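Local coordinates for 2-oxoadipate dioxygenase/decarboxylase (Pseudomonas putida, PDB 6W1H), which catalyses the iron-dependent decarboxylation and hydroxylation of 2-oxoadipate to D-2-hydroxyglutarate in a pathway of D-lysine breakdown, at residues G71-G76 against F126-S131; L272-A277 against T289-E294. All blocks are in the same frame, centred on the assembly; numbering follows the deposited sequence.

Interaction 1 of 2, residues G71-G76 against F126-S131; sequences GAIRVG and FRVFTS. With OOG (2-oxoadipic acid), chain C.
At Gly71 the parallel pairing runs through two bonds: its N donates to Arg127 O, and its O accepts from Phe129 N. The Phe126 ring reaches back toward Gly71, with CE1 4.1 Å from Gly71 N. Ala72 turns its methyl to the opposite sheet face from Ile73, into the substrate pocket. There Ala72 CB lies 3.5 Å from O5 of the bound 2-oxoadipate. Its pair Phe129 sits on the same face and lays its ring against the substrate chain. Substrate C4 is over one ring face, offset toward the rim, and Phe129 CD1 is 3.4 Å from substrate C3.

Ile73 bonds on either side of its pair Thr130, its N to Phe129 O and its O to Ser131 N. On the other sheet face its CG1 stands between its own backbone N and carbonyl carbon (chi1 61°). This lets Ile73 CG1 meet Val128 CG1 at 3.7 Å, the two side chains crossing at about a right angle, while Thr130 runs alongside.

Arg74 returns to the substrate face. Its chain bends at chi2 (125°), and the guanidinium presents its edge to the substrate's far carboxylate. Arg74 NH2 donates to substrate O1 at 2.8 Å, and Arg74 NE reaches substrate O2 at a longer 3.2 Å. One water ties Ile73 O, Ser131 OG and substrate O2 together. Ser131 OG also hydrogen-bonds Ser110 OG. Asp215 takes Arg74 NH1 in a salt bridge, which probably helps fix a group thought to be important for substrate specificity. Val75 N donates to Ser131 O at 2.8 Å, a nearly straight bond (171°), and the pairing runs on to Leu133.

These are two inner strands of a five-stranded mixed sheet. Strand 108-114 flanks 127-133, and strand 226-229 flanks 69-75. Helix 78-90 covers the Ile73, Val128 and Thr130 face with Ile84 and Phe88.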
# COMPACT_ATOMS: atom_id res chain seq x y z
N GLY A 71 -5.17 -0.31 1.25
CA GLY A 71 -5.76 -0.89 2.43
C GLY A 71 -4.79 -1.86 3.06
O GLY A 71 -3.84 -2.30 2.40
N ALA A 72 -5.05 -2.24 4.31
CA ALA A 72 -4.27 -3.26 4.99
C ALA A 72 -5.22 -4.18 5.72
O ALA A 72 -6.14 -3.71 6.39
CB ALA A 72 -3.31 -2.63 6.00
N ILE A 73 -4.99 -5.48 5.59
CA ILE A 73 -5.82 -6.50 6.22
C ILE A 73 -4.91 -7.59 6.75
O ILE A 73 -3.77 -7.75 6.32
CB ILE A 73 -6.87 -7.10 5.27
CG1 ILE A 73 -6.19 -7.79 4.09
CG2 ILE A 73 -7.82 -6.03 4.80
CD1 ILE A 73 -7.15 -8.53 3.18
N ARG A 74 -5.47 -8.37 7.67
CA ARG A 74 -4.79 -9.52 8.26
C ARG A 74 -5.72 -10.73 8.22
O ARG A 74 -6.89 -10.61 8.55
CB ARG A 74 -4.39 -9.25 9.70
CG ARG A 74 -3.44 -8.09 9.87
CD ARG A 74 -3.99 -7.10 10.83
NE ARG A 74 -3.04 -6.03 11.14
CZ ARG A 74 -2.97 -5.41 12.30
NH1 ARG A 74 -3.82 -5.71 13.26
NH2 ARG A 74 -2.07 -4.47 12.49
N VAL A 75 -5.20 -11.87 7.77
CA VAL A 75 -5.96 -13.11 7.73
C VAL A 75 -5.26 -14.13 8.64
O VAL A 75 -4.10 -13.98 9.02
CB VAL A 75 -6.14 -13.66 6.30
CG1 VAL A 75 -7.01 -12.72 5.47
CG2 VAL A 75 -4.80 -13.90 5.63
N GLY A 76 -5.99 -15.20 8.96
CA GLY A 76 -5.56 -16.13 9.98
C GLY A 76 -5.16 -17.52 9.54
O GLY A 76 -4.55 -18.25 10.31
N PHE A 126 -5.26 0.87 -6.64
CA PHE A 126 -5.62 0.32 -5.35
C PHE A 126 -4.78 -0.91 -5.04
O PHE A 126 -4.56 -1.76 -5.90
CB PHE A 126 -7.09 -0.07 -5.35
CG PHE A 126 -7.62 -0.49 -4.01
CD1 PHE A 126 -7.46 0.31 -2.91
CD2 PHE A 126 -8.29 -1.69 -3.85
CE1 PHE A 126 -7.97 -0.05 -1.68
CE2 PHE A 126 -8.80 -2.04 -2.61
CZ PHE A 126 -8.62 -1.22 -1.53
N ARG A 127 -4.31 -1.00 -3.80
CA ARG A 127 -3.41 -2.07 -3.34
C ARG A 127 -3.86 -2.46 -1.94
O ARG A 127 -4.29 -1.62 -1.21
CB ARG A 127 -1.94 -1.61 -3.36
CG ARG A 127 -1.80 -0.11 -3.18
CD ARG A 127 -0.44 0.44 -2.91
NE ARG A 127 -0.14 1.26 -4.05
CZ ARG A 127 -0.57 2.49 -4.22
NH1 ARG A 127 -0.16 3.19 -5.22
NH2 ARG A 127 -1.37 3.04 -3.35
N VAL A 128 -3.79 -3.73 -1.63
CA VAL A 128 -4.13 -4.21 -0.29
C VAL A 128 -2.95 -5.01 0.26
O VAL A 128 -2.66 -6.11 -0.22
CB VAL A 128 -5.44 -5.01 -0.24
CG1 VAL A 128 -5.68 -5.52 1.19
CG2 VAL A 128 -6.62 -4.15 -0.70
N PHE A 129 -2.29 -4.46 1.28
CA PHE A 129 -1.24 -5.18 1.98
C PHE A 129 -1.90 -6.21 2.86
O PHE A 129 -2.77 -5.87 3.67
CB PHE A 129 -0.43 -4.20 2.82
CG PHE A 129 0.83 -4.78 3.41
CD1 PHE A 129 0.79 -5.49 4.60
CD2 PHE A 129 2.04 -4.59 2.78
CE1 PHE A 129 1.96 -5.99 5.18
CE2 PHE A 129 3.21 -5.09 3.33
CZ PHE A 129 3.17 -5.78 4.54
N THR A 130 -1.55 -7.48 2.65
CA THR A 130 -2.26 -8.60 3.26
C THR A 130 -1.28 -9.46 4.06
O THR A 130 -0.34 -10.04 3.51
CB THR A 130 -2.94 -9.44 2.18
OG1 THR A 130 -3.82 -8.60 1.42
CG2 THR A 130 -3.71 -10.56 2.82
N SER A 131 -1.52 -9.54 5.37
CA SER A 131 -0.67 -10.30 6.27
C SER A 131 -1.35 -11.59 6.69
O SER A 131 -2.56 -11.62 6.94
CB SER A 131 -0.38 -9.47 7.53
OG SER A 131 0.41 -8.35 7.21
C2 OOG C . 0.44 -2.67 8.52
C3 OOG C . 0.45 -3.24 7.11
C4 OOG C . 1.45 -2.50 6.23
C6 OOG C . 1.83 -0.07 5.29
O4 OOG C . 3.06 -0.35 5.10
O3 OOG C . 1.35 1.09 5.09
C5 OOG C . 0.88 -1.15 5.76
C1 OOG C . -0.36 -3.56 9.48
O1 OOG C . -0.33 -3.35 10.65
O2 OOG C . -1.13 -4.64 9.03
O5 OOG C . -0.29 -0.90 5.73
O HOH W 1 -1.36 -6.42 7.00

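Interaction 2 of 2, residues L272-A277 against T289-E294; sequences LQETVA and TARFGE. With NI (nickel (II) ion), chain B; OOG (2-oxoadipic acid), chain C.
Glu274 and Arg291 run side by side in the same direction, each bent along its chain: Glu274 at chi2 (-63°), Arg291 at chi3 (72°). Their aliphatic parts touch, Glu274 CG lying 3.8 Å from Arg291 CD. The charged ends stay apart, their planes 52° from each other. A water joins them, donating to Glu274 OE1 at 2.8 Å and accepting from Arg291 NH1 in the plane of the guanidinium. Arg291 also bonds Ile224 O and forms a salt bridge with Glu27. Glu274 OE2 accepts from the next backbone N, that of Thr275. Cutting Glu274 back to an alanine is likely to leave the water and Thr275 N without their carboxylate mate and to open a gap beside the Arg291 chain.

Thr289 CG2 meets Val276 CG2 at 3.8 Å and Glu274 CB at 4.0 Å. On the other face, Gln273 OE1 lies 3.5 Å from Ala290 CB and is buried without a polar partner.

Four backbone bonds join the two segments. Leu272 and Arg291 exchange one pair, Glu274 and Thr289 the other, with Gln273 and Ala290 as the non-hydrogen-bonded pair between. Further along the second strand, Glu294 OE1 binds the nickel at 2.0 Å. His70, His226, the substrate's O3 and O5 and a water complete its shell. This is an antiparallel beta hairpin carrying the carboxylate of a two-histidine, one-glutamate metal site, where the natural cofactor is iron(II).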
# COMPACT_ATOMS: atom_id res chain seq x y z
N LEU A 272 -10.35 6.14 15.72
CA LEU A 272 -11.61 5.86 16.40
C LEU A 272 -11.39 4.90 17.55
O LEU A 272 -10.62 3.95 17.42
CB LEU A 272 -12.63 5.27 15.40
CG LEU A 272 -14.05 5.15 15.92
CD1 LEU A 272 -14.70 6.50 16.07
CD2 LEU A 272 -14.89 4.29 14.99
N GLN A 273 -12.05 5.15 18.67
CA GLN A 273 -12.11 4.18 19.75
C GLN A 273 -13.35 3.34 19.56
O GLN A 273 -14.47 3.86 19.61
CB GLN A 273 -12.14 4.89 21.10
CG GLN A 273 -11.95 3.96 22.28
CD GLN A 273 -10.57 3.33 22.33
OE1 GLN A 273 -9.72 3.59 21.48
NE2 GLN A 273 -10.34 2.49 23.34
N GLU A 274 -13.17 2.04 19.34
CA GLU A 274 -14.28 1.13 19.08
C GLU A 274 -14.57 0.27 20.30
O GLU A 274 -13.73 0.09 21.18
CB GLU A 274 -13.98 0.24 17.88
CG GLU A 274 -14.60 0.72 16.58
CD GLU A 274 -16.12 0.72 16.61
OE1 GLU A 274 -16.74 1.27 15.68
OE2 GLU A 274 -16.70 0.20 17.59
N THR A 275 -15.79 -0.25 20.34
CA THR A 275 -16.24 -1.15 21.39
C THR A 275 -16.35 -2.56 20.83
O THR A 275 -16.71 -2.75 19.66
CB THR A 275 -17.60 -0.72 21.94
OG1 THR A 275 -18.48 -0.42 20.84
CG2 THR A 275 -17.45 0.53 22.80
N VAL A 276 -16.02 -3.55 21.66
CA VAL A 276 -16.09 -4.96 21.29
C VAL A 276 -17.05 -5.64 22.27
O VAL A 276 -16.90 -5.48 23.49
CB VAL A 276 -14.71 -5.63 21.34
CG1 VAL A 276 -14.80 -7.08 20.88
CG2 VAL A 276 -13.72 -4.85 20.49
N ALA A 277 -18.02 -6.37 21.73
CA ALA A 277 -19.05 -7.02 22.53
C ALA A 277 -18.86 -8.53 22.51
O ALA A 277 -18.38 -9.10 21.54
CB ALA A 277 -20.44 -6.68 21.99
N THR A 289 -11.19 -1.07 21.67
CA THR A 289 -10.03 -1.26 20.81
C THR A 289 -9.93 -0.07 19.87
O THR A 289 -10.94 0.44 19.37
CB THR A 289 -10.14 -2.57 20.02
OG1 THR A 289 -8.88 -2.85 19.41
CG2 THR A 289 -11.22 -2.51 18.96
N ALA A 290 -8.71 0.38 19.64
CA ALA A 290 -8.47 1.57 18.84
C ALA A 290 -8.27 1.20 17.37
O ALA A 290 -7.61 0.21 17.05
CB ALA A 290 -7.23 2.32 19.34
N ARG A 291 -8.88 1.99 16.49
CA ARG A 291 -8.62 1.94 15.05
C ARG A 291 -7.73 3.12 14.69
O ARG A 291 -8.00 4.26 15.09
CB ARG A 291 -9.94 2.00 14.28
CG ARG A 291 -10.93 0.91 14.67
CD ARG A 291 -12.09 0.81 13.70
NE ARG A 291 -11.69 0.22 12.43
CZ ARG A 291 -12.51 -0.01 11.41
NH1 ARG A 291 -13.79 0.30 11.48
NH2 ARG A 291 -12.04 -0.58 10.31
N PHE A 292 -6.66 2.85 13.96
CA PHE A 292 -5.69 3.87 13.60
C PHE A 292 -5.80 4.21 12.12
O PHE A 292 -6.13 3.36 11.29
CB PHE A 292 -4.27 3.41 13.92
CG PHE A 292 -4.02 3.27 15.39
CD1 PHE A 292 -4.30 2.08 16.05
CD2 PHE A 292 -3.52 4.32 16.12
CE1 PHE A 292 -4.09 1.96 17.41
CE2 PHE A 292 -3.30 4.21 17.49
CZ PHE A 292 -3.59 3.02 18.13
N GLY A 293 -5.56 5.48 11.81
CA GLY A 293 -5.54 5.98 10.46
C GLY A 293 -4.11 6.26 10.01
O GLY A 293 -3.16 6.26 10.79
N GLU A 294 -3.98 6.54 8.71
CA GLU A 294 -2.67 6.73 8.11
C GLU A 294 -2.77 7.63 6.90
O GLU A 294 -3.82 7.76 6.26
CB GLU A 294 -2.16 5.35 7.70
CG GLU A 294 -0.77 5.28 7.09
CD GLU A 294 -0.32 3.86 6.94
OE1 GLU A 294 -0.71 3.22 5.95
OE2 GLU A 294 0.34 3.35 7.84
NI NI B . -0.61 1.21 5.68
C2 OOG C . 0.44 -2.67 8.52
C3 OOG C . 0.45 -3.24 7.11
C4 OOG C . 1.45 -2.50 6.23
C6 OOG C . 1.83 -0.07 5.29
O4 OOG C . 3.06 -0.35 5.10
O3 OOG C . 1.35 1.09 5.09
C5 OOG C . 0.88 -1.15 5.76
C1 OOG C . -0.36 -3.56 9.48
O1 OOG C . -0.33 -3.35 10.65
O2 OOG C . -1.13 -4.64 9.03
O5 OOG C . -0.29 -0.90 5.73
O HOH W 2 -15.87 1.67 13.09
O HOH W 3 0.42 1.00 7.89

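Interaction 1 is wholly buried near the middle of the chain. Interaction 2 is partly buried, about 20 Å from the chain centre, and has an exposed glutamine. Their centres lie about 17 Å apart and they do not touch. They hold different elements: 71-76 with 126-131 are parallel strands of the mixed sheet, while 272-277 with 289-294 are the antiparallel arms of a hairpin. The first contact combines apolar packing on one face with substrate binding on the other. The second adds a water-bridged charged pair to its backbone bonds. Both meet at 2-oxoadipate: strand 71-75 grips the far carboxylate, and strand 289-294 supplies a ligand to the metal that the oxo-acid end chelates.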